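Local coordinates for protein ForH (PDB 6NKO) that probably acts in formycin A biosynthesis and resembles the bifunctional purine-pathway enzyme with AICAR transformylase and IMP cyclohydrolase activities, at residues 83-96 and 144-156. Numbering follows the deposited sequence.
Sequences TLTVSVMGGILARE and AMLRGAAKNFEHV
Ile-92 and Met-145 meet where helix 86-93 packs beside helix 141-151. The segment axes lie 26° apart and come within 9.0 Å. Ile-92 CD1 lies 3.8 Å from Met-145 CB. Its CG2, anti to the backbone N, rests on bare backbone, 3.4 Å from Ala-149 N. This fit depends on Gly-148, where a CB would clash with Leu-93 CD2 and crowd Ile-92 CG2. Met-145 extends alongside helix 86-93 to Thr-83 in the loop before it. Its SD lies 3.7 Å from Val-88 CG1, and a bend at chi3 (-76°) brings its CE to Thr-83 CG2. Met-89 crosses Met-145 at about a right angle, its SD against Met-145 CG.

At the C-terminal ends the contact turns polar. Asn-152 ND2 gives a nearly straight bond to Ile-92 O (2.9 Å), which lies in its amide plane. A more bent bond goes to Ala-94 O (3.2 Å), with ND2 above that carbonyl plane. Arg-111 also bonds to Ala-94 O. A leucine in place of Asn-152 would probably leave Ile-92 O without this donor and Ala-94 O with one bond fewer, untying the helix ends. Glu-96 CG lies over one face of the His-155 ring, 3.3 Å from its NE2, the carboxylate turned 61° from the ring.

Val-115 of strand 114-117 touches both Ile-92 and Met-145. Two neighbouring helices thus cover a parallel sheet, as in the alpha/beta fold of MGS-like domains.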
loop_
_atom_site.group_PDB
_atom_site.type_symbol
_atom_site.label_atom_id
_atom_site.label_comp_id
_atom_site.label_asym_id
_atom_site.label_seq_id
_atom_site.Cartn_x
_atom_site.Cartn_y
_atom_site.Cartn_z
ATOM N N THR A 83 -7.137 -7.528 -1.853
ATOM C CA THR A 83 -6.550 -6.562 -2.771
ATOM C C THR A 83 -6.066 -7.207 -4.059
ATOM O O THR A 83 -5.511 -6.514 -4.918
ATOM C CB THR A 83 -5.393 -5.809 -2.099
ATOM O OG1 THR A 83 -4.468 -6.748 -1.539
ATOM C CG2 THR A 83 -5.922 -4.895 -1.000
ATOM N N LEU A 84 -6.270 -8.512 -4.217
ATOM C CA LEU A 84 -5.838 -9.230 -5.411
ATOM C C LEU A 84 -7.021 -9.382 -6.367
ATOM O O LEU A 84 -7.575 -10.462 -6.576
ATOM C CB LEU A 84 -5.231 -10.575 -5.023
ATOM C CG LEU A 84 -3.936 -10.453 -4.212
ATOM C CD1 LEU A 84 -3.674 -11.700 -3.372
ATOM C CD2 LEU A 84 -2.754 -10.158 -5.124
ATOM N N THR A 85 -7.418 -8.246 -6.934
ATOM C CA THR A 85 -8.484 -8.169 -7.920
ATOM C C THR A 85 -8.016 -7.307 -9.082
ATOM O O THR A 85 -7.022 -6.580 -8.986
ATOM C CB THR A 85 -9.779 -7.580 -7.335
ATOM O OG1 THR A 85 -9.588 -6.188 -7.051
ATOM C CG2 THR A 85 -10.197 -8.311 -6.061
ATOM N N VAL A 86 -8.754 -7.388 -10.189
ATOM C CA VAL A 86 -8.432 -6.576 -11.358
ATOM C C VAL A 86 -8.567 -5.094 -11.030
ATOM O O VAL A 86 -7.764 -4.268 -11.479
ATOM C CB VAL A 86 -9.324 -6.979 -12.546
ATOM C CG1 VAL A 86 -9.121 -6.030 -13.713
ATOM C CG2 VAL A 86 -9.040 -8.415 -12.957
ATOM N N SER A 87 -9.568 -4.733 -10.226
ATOM C CA SER A 87 -9.823 -3.323 -9.947
ATOM C C SER A 87 -8.686 -2.691 -9.150
ATOM O O SER A 87 -8.245 -1.578 -9.463
ATOM C CB SER A 87 -11.150 -3.171 -9.206
ATOM O OG SER A 87 -12.246 -3.407 -10.071
ATOM N N VAL A 88 -8.193 -3.377 -8.119
ATOM C CA VAL A 88 -7.131 -2.806 -7.297
ATOM C C VAL A 88 -5.789 -2.883 -8.017
ATOM O O VAL A 88 -5.089 -1.875 -8.161
ATOM C CB VAL A 88 -7.073 -3.502 -5.925
ATOM C CG1 VAL A 88 -5.805 -3.095 -5.185
ATOM C CG2 VAL A 88 -8.300 -3.156 -5.105
ATOM N N MET A 89 -5.408 -4.078 -8.478
ATOM C CA MET A 89 -4.111 -4.238 -9.126
ATOM C C MET A 89 -4.078 -3.574 -10.497
ATOM O O MET A 89 -3.021 -3.098 -10.929
ATOM C CB MET A 89 -3.759 -5.721 -9.240
ATOM C CG MET A 89 -3.621 -6.428 -7.896
ATOM S SD MET A 89 -2.561 -5.530 -6.744
ATOM C CE MET A 89 -0.988 -5.630 -7.593
ATOM N N GLY A 90 -5.214 -3.536 -11.196
ATOM C CA GLY A 90 -5.272 -2.790 -12.441
ATOM C C GLY A 90 -5.156 -1.295 -12.219
ATOM O O GLY A 90 -4.521 -0.589 -13.008
ATOM N N GLY A 91 -5.760 -0.792 -11.141
ATOM C CA GLY A 91 -5.646 0.620 -10.821
ATOM C C GLY A 91 -4.231 1.061 -10.510
ATOM O O GLY A 91 -3.932 2.257 -10.586
ATOM N N ILE A 92 -3.355 0.121 -10.171
ATOM C CA ILE A 92 -1.964 0.421 -9.860
ATOM C C ILE A 92 -1.059 0.212 -11.067
ATOM O O ILE A 92 -0.156 1.013 -11.314
ATOM C CB ILE A 92 -1.496 -0.435 -8.662
ATOM C CG1 ILE A 92 -2.262 -0.056 -7.395
ATOM C CG2 ILE A 92 0.000 -0.284 -8.443
ATOM C CD1 ILE A 92 -2.237 -1.130 -6.326
ATOM N N LEU A 93 -1.293 -0.849 -11.840
ATOM C CA LEU A 93 -0.360 -1.254 -12.883
ATOM C C LEU A 93 -0.698 -0.700 -14.261
ATOM O O LEU A 93 0.175 -0.703 -15.137
ATOM C CB LEU A 93 -0.295 -2.782 -12.970
ATOM C CG LEU A 93 0.216 -3.512 -11.729
ATOM C CD1 LEU A 93 0.035 -5.019 -11.872
ATOM C CD2 LEU A 93 1.673 -3.163 -11.476
ATOM N N ALA A 94 -1.928 -0.240 -14.481
ATOM C CA ALA A 94 -2.334 0.186 -15.815
ATOM C C ALA A 94 -1.508 1.378 -16.284
ATOM O O ALA A 94 -1.242 2.311 -15.520
ATOM C CB ALA A 94 -3.820 0.542 -15.832
ATOM N N ARG A 95 -1.102 1.337 -17.553
ATOM C CA ARG A 95 -0.289 2.387 -18.149
ATOM C C ARG A 95 -1.187 3.529 -18.621
ATOM O O ARG A 95 -2.393 3.559 -18.354
ATOM C CB ARG A 95 0.545 1.822 -19.300
ATOM C CG ARG A 95 1.872 1.203 -18.876
ATOM C CD ARG A 95 1.671 -0.215 -18.357
ATOM N NE ARG A 95 2.718 -1.136 -18.795
ATOM C CZ ARG A 95 2.741 -1.743 -19.978
ATOM N NH1 ARG A 95 1.767 -1.532 -20.854
ATOM N NH2 ARG A 95 3.734 -2.568 -20.285
ATOM N N GLU A 96 -0.599 4.494 -19.326
ATOM C CA GLU A 96 -1.352 5.547 -19.988
ATOM C C GLU A 96 -1.517 5.283 -21.481
ATOM O O GLU A 96 -1.808 6.213 -22.241
ATOM C CB GLU A 96 -0.690 6.905 -19.756
ATOM C CG GLU A 96 -0.752 7.386 -18.316
ATOM C CD GLU A 96 -2.158 7.758 -17.875
ATOM O OE1 GLU A 96 -2.891 8.381 -18.674
ATOM O OE2 GLU A 96 -2.529 7.433 -16.727
ATOM N N ALA A 144 2.654 -6.673 -3.232
ATOM C CA ALA A 144 2.235 -6.648 -4.630
ATOM C C ALA A 144 1.749 -5.259 -5.027
ATOM O O ALA A 144 2.059 -4.774 -6.122
ATOM C CB ALA A 144 1.149 -7.696 -4.882
ATOM N N MET A 145 0.997 -4.596 -4.142
ATOM C CA MET A 145 0.565 -3.229 -4.416
ATOM C C MET A 145 1.739 -2.258 -4.375
ATOM O O MET A 145 1.819 -1.340 -5.198
ATOM C CB MET A 145 -0.509 -2.799 -3.415
ATOM C CG MET A 145 -1.808 -3.590 -3.477
ATOM S SD MET A 145 -3.144 -2.759 -2.585
ATOM C CE MET A 145 -2.678 -3.109 -0.889
ATOM N N LEU A 146 2.659 -2.443 -3.423
ATOM C CA LEU A 146 3.753 -1.490 -3.256
ATOM C C LEU A 146 4.796 -1.635 -4.359
ATOM O O LEU A 146 5.270 -0.633 -4.907
ATOM C CB LEU A 146 4.397 -1.665 -1.882
ATOM C CG LEU A 146 5.644 -0.816 -1.632
ATOM C CD1 LEU A 146 5.260 0.648 -1.488
ATOM C CD2 LEU A 146 6.395 -1.300 -0.402
ATOM N N ARG A 147 5.175 -2.873 -4.689
ATOM C CA ARG A 147 6.096 -3.087 -5.800
ATOM C C ARG A 147 5.472 -2.661 -7.120
ATOM O O ARG A 147 6.176 -2.162 -8.007
ATOM C CB ARG A 147 6.522 -4.555 -5.865
ATOM C CG ARG A 147 7.329 -5.028 -4.664
ATOM C CD ARG A 147 7.537 -6.538 -4.695
ATOM N NE ARG A 147 8.489 -6.930 -5.729
ATOM C CZ ARG A 147 8.151 -7.500 -6.882
ATOM N NH1 ARG A 147 6.877 -7.755 -7.151
ATOM N NH2 ARG A 147 9.087 -7.819 -7.766
ATOM N N GLY A 148 4.159 -2.847 -7.272
ATOM C CA GLY A 148 3.494 -2.376 -8.474
ATOM C C GLY A 148 3.446 -0.862 -8.548
ATOM O O GLY A 148 3.623 -0.277 -9.620
ATOM N N ALA A 149 3.210 -0.208 -7.408
ATOM C CA ALA A 149 3.221 1.250 -7.371
ATOM C C ALA A 149 4.611 1.796 -7.664
ATOM O O ALA A 149 4.756 2.768 -8.414
ATOM C CB ALA A 149 2.725 1.744 -6.014
ATOM N N ALA A 150 5.645 1.179 -7.086
ATOM C CA ALA A 150 7.008 1.637 -7.330
ATOM C C ALA A 150 7.404 1.445 -8.788
ATOM O O ALA A 150 8.053 2.314 -9.381
ATOM C CB ALA A 150 7.980 0.907 -6.403
ATOM N N LYS A 151 7.022 0.314 -9.387
ATOM C CA LYS A 151 7.311 0.101 -10.802
ATOM C C LYS A 151 6.601 1.137 -11.666
ATOM O O LYS A 151 7.140 1.583 -12.684
ATOM C CB LYS A 151 6.906 -1.315 -11.213
ATOM C CG LYS A 151 7.068 -1.594 -12.697
ATOM C CD LYS A 151 6.650 -3.008 -13.051
ATOM C CE LYS A 151 6.561 -3.189 -14.558
ATOM N NZ LYS A 151 6.715 -4.616 -14.959
ATOM N N ASN A 152 5.397 1.540 -11.265
ATOM C CA ASN A 152 4.610 2.521 -12.002
ATOM C C ASN A 152 4.617 3.861 -11.273
ATOM O O ASN A 152 3.559 4.467 -11.072
ATOM C CB ASN A 152 3.178 2.007 -12.177
ATOM C CG ASN A 152 2.484 2.588 -13.393
ATOM O OD1 ASN A 152 3.127 3.065 -14.328
ATOM N ND2 ASN A 152 1.156 2.548 -13.384
ATOM N N PHE A 153 5.804 4.335 -10.876
ATOM C CA PHE A 153 5.884 5.482 -9.974
ATOM C C PHE A 153 5.469 6.793 -10.632
ATOM O O PHE A 153 5.162 7.754 -9.920
ATOM C CB PHE A 153 7.296 5.610 -9.384
ATOM C CG PHE A 153 8.376 5.883 -10.401
ATOM C CD1 PHE A 153 8.571 7.159 -10.911
ATOM C CD2 PHE A 153 9.220 4.870 -10.820
ATOM C CE1 PHE A 153 9.566 7.411 -11.838
ATOM C CE2 PHE A 153 10.220 5.118 -11.743
ATOM C CZ PHE A 153 10.392 6.389 -12.252
ATOM N N GLU A 154 5.465 6.865 -11.964
ATOM C CA GLU A 154 4.994 8.076 -12.627
ATOM C C GLU A 154 3.508 8.318 -12.395
ATOM O O GLU A 154 3.057 9.464 -12.485
ATOM C CB GLU A 154 5.276 8.007 -14.127
ATOM C CG GLU A 154 6.730 8.246 -14.504
ATOM C CD GLU A 154 7.104 7.591 -15.820
ATOM O OE1 GLU A 154 7.056 8.275 -16.864
ATOM O OE2 GLU A 154 7.439 6.387 -15.810
ATOM N N HIS A 155 2.743 7.269 -12.088
ATOM C CA HIS A 155 1.305 7.385 -11.914
ATOM C C HIS A 155 0.805 6.925 -10.552
ATOM O O HIS A 155 -0.372 7.141 -10.245
ATOM C CB HIS A 155 0.578 6.596 -13.015
ATOM C CG HIS A 155 1.111 6.860 -14.389
ATOM N ND1 HIS A 155 1.266 8.133 -14.894
ATOM C CD2 HIS A 155 1.539 6.016 -15.359
ATOM C CE1 HIS A 155 1.760 8.063 -16.116
ATOM N NE2 HIS A 155 1.935 6.790 -16.423
ATOM N N VAL A 156 1.647 6.294 -9.734
ATOM C CA VAL A 156 1.286 5.895 -8.377
ATOM C C VAL A 156 2.418 6.290 -7.443
ATOM O O VAL A 156 3.590 6.032 -7.735
ATOM C CB VAL A 156 1.010 4.382 -8.260
ATOM C CG1 VAL A 156 0.196 4.097 -7.004
ATOM C CG2 VAL A 156 0.297 3.850 -9.496
#